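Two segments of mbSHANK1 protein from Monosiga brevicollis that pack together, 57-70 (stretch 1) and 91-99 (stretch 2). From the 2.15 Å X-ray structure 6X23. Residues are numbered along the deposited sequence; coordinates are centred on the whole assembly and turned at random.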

ATOM      1  N   ALA A  57      -0.245   3.011 -11.486  1.00 21.55           N
ATOM      2  CA  ALA A  57      -1.615   3.137 -11.028  1.00 22.31           C
ATOM      3  C   ALA A  57      -1.815   4.333 -10.115  1.00 24.09           C
ATOM      4  O   ALA A  57      -2.947   4.608  -9.705  1.00 29.92           O
ATOM      5  N   GLY A  58      -0.751   5.055  -9.783  1.00 32.50           N
ATOM      6  CA  GLY A  58      -0.900   6.293  -9.044  1.00 26.48           C
ATOM      7  C   GLY A  58      -0.760   6.167  -7.555  1.00 19.67           C
ATOM      8  O   GLY A  58      -1.195   7.062  -6.826  1.00 23.03           O
ATOM      9  N   LEU A  59      -0.204   5.070  -7.074  1.00 16.15           N
ATOM     10  CA  LEU A  59       0.209   5.011  -5.684  1.00 23.22           C
ATOM     11  C   LEU A  59       1.315   6.037  -5.475  1.00 26.44           C
ATOM     12  O   LEU A  59       2.147   6.243  -6.357  1.00 24.93           O
ATOM     13  N   GLN A  60       1.311   6.720  -4.336  1.00 21.01           N
ATOM     14  CA  GLN A  60       2.370   7.685  -4.090  1.00 30.05           C
ATOM     15  C   GLN A  60       2.917   7.512  -2.688  1.00 35.28           C
ATOM     16  O   GLN A  60       2.218   7.062  -1.777  1.00 30.54           O
ATOM     17  N   ALA A  61       4.170   7.926  -2.515  1.00 34.25           N
ATOM     18  CA  ALA A  61       4.793   7.866  -1.202  1.00 37.23           C
ATOM     19  C   ALA A  61       3.932   8.618  -0.203  1.00 36.17           C
ATOM     20  O   ALA A  61       3.363   9.666  -0.515  1.00 35.18           O
ATOM     21  N   GLY A  62       3.795   8.055   0.991  1.00 32.43           N
ATOM     22  CA  GLY A  62       2.962   8.647   1.991  1.00 33.17           C
ATOM     23  C   GLY A  62       1.538   8.134   1.994  1.00 40.45           C
ATOM     24  O   GLY A  62       0.874   8.196   3.034  1.00 43.64           O
ATOM     25  N   ASP A  63       1.049   7.623   0.860  1.00 34.79           N
ATOM     26  CA  ASP A  63      -0.242   6.949   0.853  1.00 29.90           C
ATOM     27  C   ASP A  63      -0.290   5.928   1.977  1.00 29.80           C
ATOM     28  O   ASP A  63       0.616   5.105   2.120  1.00 33.08           O
ATOM     29  N   ARG A  64      -1.346   5.990   2.774  1.00 32.20           N
ATOM     30  CA  ARG A  64      -1.537   5.102   3.910  1.00 33.50           C
ATOM     31  C   ARG A  64      -2.594   4.064   3.569  1.00 32.44           C
ATOM     32  O   ARG A  64      -3.663   4.409   3.064  1.00 29.67           O
ATOM     33  N   LEU A  65      -2.299   2.807   3.869  1.00 29.20           N
ATOM     34  CA  LEU A  65      -3.128   1.683   3.474  1.00 25.79           C
ATOM     35  C   LEU A  65      -4.352   1.587   4.373  1.00 34.73           C
ATOM     36  O   LEU A  65      -4.226   1.491   5.598  1.00 44.10           O
ATOM     37  N   LEU A  66      -5.538   1.607   3.774  1.00 23.96           N
ATOM     38  CA  LEU A  66      -6.774   1.441   4.512  1.00 23.14           C
ATOM     39  C   LEU A  66      -7.479   0.131   4.190  1.00 32.71           C
ATOM     40  O   LEU A  66      -7.921  -0.575   5.102  1.00 38.24           O
ATOM     41  N   GLU A  67      -7.631  -0.209   2.913  1.00 26.77           N
ATOM     42  CA  GLU A  67      -8.332  -1.429   2.534  1.00 27.21           C
ATOM     43  C   GLU A  67      -7.510  -2.173   1.492  1.00 25.43           C
ATOM     44  O   GLU A  67      -6.903  -1.570   0.605  1.00 23.43           O
ATOM     45  N   LEU A  68      -7.525  -3.490   1.604  1.00 29.59           N
ATOM     46  CA  LEU A  68      -6.882  -4.403   0.678  1.00 22.90           C
ATOM     47  C   LEU A  68      -7.974  -5.324   0.166  1.00 20.89           C
ATOM     48  O   LEU A  68      -8.584  -6.048   0.955  1.00 22.46           O
ATOM     49  N   ASN A  69      -8.242  -5.272  -1.133  1.00 21.37           N
ATOM     50  CA  ASN A  69      -9.303  -6.069  -1.750  1.00 19.59           C
ATOM     51  C   ASN A  69     -10.616  -5.927  -0.977  1.00 19.83           C
ATOM     52  O   ASN A  69     -11.253  -6.902  -0.573  1.00 23.31           O
ATOM     53  N   GLY A  70     -10.998  -4.689  -0.737  1.00 26.77           N
ATOM     54  CA  GLY A  70     -12.250  -4.440  -0.055  1.00 26.65           C
ATOM     55  C   GLY A  70     -12.327  -4.966   1.354  1.00 29.54           C
ATOM     56  O   GLY A  70     -13.429  -5.079   1.893  1.00 37.83           O
ATOM     57  N   VAL A  91      -3.570  -9.228  -9.608  1.00 25.91           N
ATOM     58  CA  VAL A  91      -4.174  -7.932  -9.386  1.00 23.79           C
ATOM     59  C   VAL A  91      -4.379  -7.727  -7.895  1.00 20.83           C
ATOM     60  O   VAL A  91      -4.668  -8.670  -7.158  1.00 22.53           O
ATOM     61  N   VAL A  92      -4.269  -6.477  -7.458  1.00 18.67           N
ATOM     62  CA  VAL A  92      -4.547  -6.090  -6.082  1.00 16.31           C
ATOM     63  C   VAL A  92      -5.357  -4.812  -6.147  1.00 20.23           C
ATOM     64  O   VAL A  92      -5.233  -4.034  -7.094  1.00 25.59           O
ATOM     65  N   ALA A  93      -6.186  -4.593  -5.139  1.00 19.05           N
ATOM     66  CA  ALA A  93      -6.900  -3.337  -4.978  1.00 18.34           C
ATOM     67  C   ALA A  93      -6.629  -2.786  -3.589  1.00 19.08           C
ATOM     68  O   ALA A  93      -6.648  -3.522  -2.593  1.00 15.44           O
ATOM     69  N   PHE A  94      -6.357  -1.483  -3.549  1.00 23.87           N
ATOM     70  CA  PHE A  94      -6.078  -0.725  -2.341  1.00 16.76           C
ATOM     71  C   PHE A  94      -7.090   0.398  -2.245  1.00 19.07           C
ATOM     72  O   PHE A  94      -7.447   1.009  -3.261  1.00 19.73           O
ATOM     73  N   ARG A  95      -7.552   0.664  -1.031  1.00 16.17           N
ATOM     74  CA  ARG A  95      -8.074   1.970  -0.660  1.00 17.42           C
ATOM     75  C   ARG A  95      -7.083   2.606   0.303  1.00 16.33           C
ATOM     76  O   ARG A  95      -6.647   1.961   1.255  1.00 24.05           O
ATOM     77  N   ILE A  96      -6.721   3.856   0.057  1.00 14.81           N
ATOM     78  CA  ILE A  96      -5.674   4.525   0.819  1.00 20.77           C
ATOM     79  C   ILE A  96      -6.126   5.916   1.231  1.00 23.19           C
ATOM     80  O   ILE A  96      -7.069   6.479   0.679  1.00 24.01           O
ATOM     81  N   ALA A  97      -5.385   6.478   2.185  1.00 28.47           N
ATOM     82  CA  ALA A  97      -5.585   7.841   2.666  1.00 30.61           C
ATOM     83  C   ALA A  97      -4.357   8.671   2.317  1.00 28.60           C
ATOM     84  O   ALA A  97      -3.227   8.233   2.539  1.00 31.86           O
ATOM     85  N   ARG A  98      -4.584   9.863   1.774  1.00 29.02           N
ATOM     86  CA  ARG A  98      -3.545  10.676   1.168  1.00 23.83           C
ATOM     87  C   ARG A  98      -3.635  12.093   1.698  1.00 32.60           C
ATOM     88  O   ARG A  98      -4.712  12.692   1.720  1.00 34.56           O
ATOM     89  N   ARG A  99      -2.497  12.617   2.127  1.00 32.32           N
ATOM     90  CA  ARG A  99      -2.422  13.984   2.608  1.00 36.94           C
ATOM     91  C   ARG A  99      -2.947  14.931   1.548  1.00 34.85           C
ATOM     92  O   ARG A  99      -2.620  14.786   0.378  1.00 42.58           O
TER

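The most unusual feature of this contact is a beta bulge in the strand 64-68, which runs antiparallel to strand 91-99 (146° between their directions). Leu65 pairs with Ile96 but Glu67 with Arg95, so Leu66 is the extra residue. Both Leu66 N (2.8 Å) and Glu67 N (2.9 Å) donate to Arg95 O, and the phi/psi of Leu66, -112/-48, departs from extended values. Its CB points toward the other strand; with chi1 m and chi2 p, CD1 lies 3.8 Å from Ala97 CB.

Regular pairing holds on both sides of the bulge. Arg64 and Ala97 exchange two bonds, Arg64 N to Ala97 O at 2.9 Å and Ala97 N to Arg64 O at 2.8 Å, while Arg95 N reaches Glu67 O at 2.8 Å.

Leu65, Leu68, Phe94 and Ile96 share one face of the sheet, and all four are buried. The Phe94 ring (chi1 m, chi2 -42°) meets both leucines obliquely: Phe94 CD1 is 3.4 Å from Leu65 CD1 and Phe94 CE1 is 3.3 Å from Leu68 CD1. Both leucines are t,p. Leu65 CD1 also approaches Ile96 CG2 at 4.0 Å, and Leu68 CD1 meets Val92 CG2 at 3.4 Å; Val92 has chi1 p. Ile96 has chi1 p, but its chi2 of 99° falls between wells, and its CD1 lies 3.3 Å from Asp63 OD1.

The other face carries Arg64, Glu67, Arg95 and Ala97. Arg95, all t from chi1 to chi3, extends so that NH1 forms a salt bridge with Glu67 OE2 at 3.2 Å; Glu67 is m,t. Arg64 (t,t,p) lays one face of its guanidinium over Ala97, with NH2 3.6 Å from Ala97 CB.

Arg98 (t,t,m) binds the loop before the first strand. Arg98 NE donates to Asp63 OD1 and Arg98 NH2 to Asp63 OD2, each at 2.7 Å; Asp63 has chi1 m, and together the two bonds make a two-pronged salt bridge. Arg98 NH2 also donates to Gly58 O at 3.0 Å, and Gln60 CG lies over one guanidinium face, 3.4 Å from that NH2. Asp63 OD2 additionally accepts from Gln60 N at 2.6 Å, tying the type II turn Gln60-Asp63 to the salt bridge; the turn itself is closed by Asp63 N to Gln60 O, 2.9 Å.

At the far end, Asn69 (chi1 m) mimics a backbone pair: its N donates to Ala93 O at 2.8 Å, and its OD1 accepts from Ala93 N at 3.0 Å.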

ATOM      1  CB  ALA A  57      -2.051   1.865 -10.324  1.00 26.98           C
ATOM      2  CB  LEU A  59       0.700   3.599  -5.340  1.00 19.60           C
ATOM      3  CG  LEU A  59       0.839   3.391  -3.842  1.00 24.18           C
ATOM      4  CD1 LEU A  59      -0.548   3.400  -3.209  1.00 16.24           C
ATOM      5  CD2 LEU A  59       1.573   2.109  -3.524  1.00 24.01           C
ATOM      6  CB  GLN A  60       1.903   9.135  -4.253  1.00 24.49           C
ATOM      7  CG  GLN A  60       0.952   9.353  -5.382  1.00 30.53           C
ATOM      8  CD  GLN A  60       0.842  10.816  -5.765  1.00 33.31           C
ATOM      9  OE1 GLN A  60      -0.017  11.540  -5.280  1.00 39.71           O
ATOM     10  NE2 GLN A  60       1.729  11.252  -6.639  1.00 45.11           N
ATOM     11  CB  ALA A  61       6.202   8.455  -1.251  1.00 42.99           C
ATOM     12  CB  ASP A  63      -0.488   6.248  -0.485  1.00 24.40           C
ATOM     13  CG  ASP A  63      -0.860   7.198  -1.601  1.00 22.78           C
ATOM     14  OD1 ASP A  63      -1.308   8.346  -1.364  1.00 24.38           O
ATOM     15  OD2 ASP A  63      -0.716   6.773  -2.755  1.00 28.53           O
ATOM     16  CB  ARG A  64      -1.949   5.886   5.159  1.00 30.78           C
ATOM     17  CG  ARG A  64      -2.341   4.997   6.321  1.00 39.63           C
ATOM     18  CD  ARG A  64      -2.436   5.800   7.599  1.00 47.38           C
ATOM     19  NE  ARG A  64      -3.470   6.819   7.536  1.00 42.99           N
ATOM     20  CZ  ARG A  64      -4.729   6.589   7.869  1.00 46.12           C
ATOM     21  NH1 ARG A  64      -5.082   5.377   8.271  1.00 39.74           N
ATOM     22  NH2 ARG A  64      -5.626   7.563   7.799  1.00 46.70           N
ATOM     23  CB  LEU A  65      -2.304   0.405   3.551  1.00 30.37           C
ATOM     24  CG  LEU A  65      -2.943  -0.815   2.895  1.00 40.24           C
ATOM     25  CD1 LEU A  65      -3.553  -0.466   1.529  1.00 33.85           C
ATOM     26  CD2 LEU A  65      -1.917  -1.918   2.743  1.00 42.30           C
ATOM     27  CB  LEU A  66      -7.701   2.612   4.220  1.00 27.94           C
ATOM     28  CG  LEU A  66      -7.621   3.866   5.096  1.00 38.68           C
ATOM     29  CD1 LEU A  66      -6.198   4.308   5.370  1.00 31.99           C
ATOM     30  CD2 LEU A  66      -8.383   4.993   4.401  1.00 31.94           C
ATOM     31  CB  GLU A  67      -9.737  -1.167   1.960  1.00 25.86           C
ATOM     32  CG  GLU A  67     -10.714  -0.392   2.857  1.00 26.27           C
ATOM     33  CD  GLU A  67     -12.092  -0.242   2.214  1.00 28.22           C
ATOM     34  OE1 GLU A  67     -12.266  -0.674   1.048  1.00 26.14           O
ATOM     35  OE2 GLU A  67     -13.005   0.321   2.866  1.00 34.94           O
ATOM     36  CB  LEU A  68      -5.786  -5.186   1.396  1.00 20.04           C
ATOM     37  CG  LEU A  68      -5.097  -6.350   0.705  1.00 20.57           C
ATOM     38  CD1 LEU A  68      -4.328  -5.807  -0.458  1.00 19.65           C
ATOM     39  CD2 LEU A  68      -4.161  -6.985   1.693  1.00 22.33           C
ATOM     40  CB  ASN A  69      -8.882  -7.533  -1.876  1.00 14.67           C
ATOM     41  CG  ASN A  69      -7.756  -7.751  -2.931  1.00 24.08           C
ATOM     42  OD1 ASN A  69      -7.548  -6.936  -3.841  1.00 20.73           O
ATOM     43  ND2 ASN A  69      -7.055  -8.876  -2.814  1.00 22.75           N
ATOM     44  CB  VAL A  91      -5.511  -7.835 -10.132  1.00 27.84           C
ATOM     45  CG1 VAL A  91      -5.986  -6.410 -10.143  1.00 25.02           C
ATOM     46  CG2 VAL A  91      -5.349  -8.368 -11.535  1.00 38.74           C
ATOM     47  CB  VAL A  92      -3.251  -5.874  -5.252  1.00 21.46           C
ATOM     48  CG1 VAL A  92      -2.584  -4.569  -5.624  1.00 20.89           C
ATOM     49  CG2 VAL A  92      -3.514  -5.899  -3.784  1.00 18.36           C
ATOM     50  CB  ALA A  93      -8.403  -3.501  -5.182  1.00 22.92           C
ATOM     51  CB  PHE A  94      -4.665  -0.113  -2.363  1.00 12.90           C
ATOM     52  CG  PHE A  94      -3.552  -1.128  -2.297  1.00 22.61           C
ATOM     53  CD1 PHE A  94      -3.629  -2.208  -1.439  1.00 22.86           C
ATOM     54  CD2 PHE A  94      -2.439  -1.013  -3.115  1.00 22.06           C
ATOM     55  CE1 PHE A  94      -2.605  -3.142  -1.376  1.00 20.61           C
ATOM     56  CE2 PHE A  94      -1.424  -1.962  -3.070  1.00 21.25           C
ATOM     57  CZ  PHE A  94      -1.517  -3.025  -2.196  1.00 20.18           C
ATOM     58  CB  ARG A  95      -9.449   1.849  -0.013  1.00 18.82           C
ATOM     59  CG  ARG A  95     -10.096   3.171   0.351  1.00 17.21           C
ATOM     60  CD  ARG A  95     -11.469   2.923   0.875  1.00 15.02           C
ATOM     61  NE  ARG A  95     -12.219   4.166   0.945  1.00 21.05           N
ATOM     62  CZ  ARG A  95     -13.473   4.231   1.385  1.00 26.00           C
ATOM     63  NH1 ARG A  95     -14.080   3.121   1.794  1.00 18.54           N
ATOM     64  NH2 ARG A  95     -14.114   5.398   1.428  1.00 23.64           N
ATOM     65  CB  ILE A  96      -4.362   4.626   0.028  1.00 23.49           C
ATOM     66  CG1 ILE A  96      -4.613   5.333  -1.319  1.00 18.65           C
ATOM     67  CG2 ILE A  96      -3.733   3.245  -0.083  1.00 22.91           C
ATOM     68  CD1 ILE A  96      -4.235   6.834  -1.333  1.00 21.57           C
ATOM     69  CB  ALA A  97      -5.850   7.858   4.175  1.00 30.16           C
ATOM     70  CB  ARG A  98      -3.685  10.669  -0.365  1.00 25.44           C
ATOM     71  CG  ARG A  98      -2.971  11.742  -1.099  1.00 24.98           C
ATOM     72  CD  ARG A  98      -3.048  11.468  -2.576  1.00 30.17           C
ATOM     73  NE  ARG A  98      -2.494  10.156  -2.931  1.00 29.10           N
ATOM     74  CZ  ARG A  98      -2.723   9.528  -4.090  1.00 31.48           C
ATOM     75  NH1 ARG A  98      -3.507  10.070  -5.014  1.00 28.92           N
ATOM     76  NH2 ARG A  98      -2.167   8.346  -4.340  1.00 31.57           N
ATOM     77  CB  ARG A  99      -0.973  14.327   2.929  1.00 49.28           C
ATOM     78  CG  ARG A  99      -0.063  14.684   1.703  1.00 61.36           C
ATOM     79  CD  ARG A  99       0.024  13.722   0.448  1.00 53.72           C
ATOM     80  NE  ARG A  99       0.364  14.514  -0.755  1.00 56.81           N
ATOM     81  CZ  ARG A  99      -0.539  15.058  -1.594  1.00 58.73           C
ATOM     82  NH1 ARG A  99      -1.834  14.828  -1.432  1.00 48.93           N
ATOM     83  NH2 ARG A  99      -0.167  15.817  -2.642  1.00 70.69           N
TER